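Local coordinates for protein D-aminopeptidase (Burkholderia sp. LK4, PDB 5TZB) that probably cleaves beta-amino acids from the N-termini of peptides, as a beta-aminopeptidase of the Ntn-hydrolase class, at residues P177-E180 and G181-G185. Sequence-based numbering, arbitrary orientation.
Sequences PVAE and GGVGG
Two groups grip OE2 of Glu180, the backbone N-H of Thr200 and, in a salt bridge, Arg22, while at the other end of this residue Glu180 O lies 3.8 Å from CG2 of Val183. The two partners of OE2 should stabilise the charged form. Glutamate suits the place because its first side-chain bond leads away from the turn and the chain then runs extended (chi2 176°) to Thr200 and Arg22. Val183 CG2 is also 3.7 Å from Ala179 O, so one branch of the valine borders two successive carbonyls; Ala179 O in turn accepts a hydrogen bond from NE2 of His51. With CG1 of Val183 anti to the carbonyl carbon (chi1 -65°), CG2 falls between that carbon and the backbone N. Ala179 CB is 4.4 Å from Val183 CG2, a looser approach; a short side chain suits this exposed spot. The valine's branched end also packs on His51, Thr53 and Ile198. At Gly181 (phi 85°) any side chain would collide with the preceding carbonyl oxygen, and lacking one lets the chain take this shape. Val183 N donates to Gly181 O at 2.8 Å. Gly184, again at positive phi, is anchored through its N to Thr53. This glycine-rich loop, between helix 163-172 and strand 190-191, thus kinks through an inverse gamma turn centred on Gly182.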
loop_
_atom_site.group_PDB
_atom_site.type_symbol
_atom_site.label_atom_id
_atom_site.label_comp_id
_atom_site.label_asym_id
_atom_site.label_seq_id
_atom_site.Cartn_x
_atom_site.Cartn_y
_atom_site.Cartn_z
ATOM N N PRO C 177 -6.095 -4.742 -35.767
ATOM C CA PRO C 177 -4.904 -5.559 -35.492
ATOM C C PRO C 177 -3.717 -4.730 -35.002
ATOM O O PRO C 177 -3.491 -3.618 -35.488
ATOM C CB PRO C 177 -4.593 -6.199 -36.851
ATOM C CG PRO C 177 -5.912 -6.214 -37.567
ATOM C CD PRO C 177 -6.609 -4.955 -37.137
ATOM N N VAL C 178 -2.968 -5.280 -34.051
ATOM C CA VAL C 178 -1.826 -4.599 -33.462
ATOM C C VAL C 178 -0.540 -5.372 -33.765
ATOM O O VAL C 178 -0.458 -6.559 -33.477
ATOM C CB VAL C 178 -1.978 -4.477 -31.925
ATOM C CG1 VAL C 178 -0.768 -3.769 -31.328
ATOM C CG2 VAL C 178 -3.265 -3.766 -31.555
ATOM N N ALA C 179 0.463 -4.706 -34.326
ATOM C CA ALA C 179 1.727 -5.364 -34.629
ATOM C C ALA C 179 2.448 -5.795 -33.353
ATOM O O ALA C 179 2.430 -5.086 -32.343
ATOM C CB ALA C 179 2.624 -4.447 -35.472
ATOM N N GLU C 180 3.076 -6.966 -33.401
ATOM C CA GLU C 180 3.729 -7.527 -32.221
ATOM C C GLU C 180 5.230 -7.758 -32.419
ATOM O O GLU C 180 5.771 -7.557 -33.506
ATOM C CB GLU C 180 3.041 -8.837 -31.808
ATOM C CG GLU C 180 1.575 -8.664 -31.426
ATOM C CD GLU C 180 0.893 -9.988 -31.121
ATOM O OE1 GLU C 180 0.916 -10.907 -31.982
ATOM O OE2 GLU C 180 0.341 -10.116 -30.011
ATOM N N GLY C 181 5.907 -8.141 -31.343
ATOM C CA GLY C 181 7.325 -8.450 -31.407
ATOM C C GLY C 181 8.202 -7.215 -31.268
ATOM O O GLY C 181 7.900 -6.300 -30.483
ATOM N N GLY C 182 9.260 -7.169 -32.071
ATOM C CA GLY C 182 10.235 -6.090 -32.023
ATOM C C GLY C 182 9.802 -4.812 -32.714
ATOM O O GLY C 182 10.443 -4.375 -33.670
ATOM N N VAL C 183 8.730 -4.204 -32.210
ATOM C CA VAL C 183 8.197 -2.964 -32.756
ATOM C C VAL C 183 7.926 -1.942 -31.666
ATOM O O VAL C 183 7.764 -2.304 -30.496
ATOM C CB VAL C 183 6.873 -3.201 -33.525
ATOM C CG1 VAL C 183 7.103 -4.064 -34.757
ATOM C CG2 VAL C 183 5.852 -3.843 -32.611
ATOM N N GLY C 184 7.876 -0.667 -32.046
ATOM C CA GLY C 184 7.542 0.388 -31.098
ATOM C C GLY C 184 8.435 0.317 -29.882
ATOM O O GLY C 184 9.656 0.212 -30.004
ATOM N N GLY C 185 7.824 0.303 -28.703
ATOM C CA GLY C 185 8.595 0.221 -27.482
ATOM C C GLY C 185 9.285 -1.126 -27.307
ATOM O O GLY C 185 10.251 -1.235 -26.559
#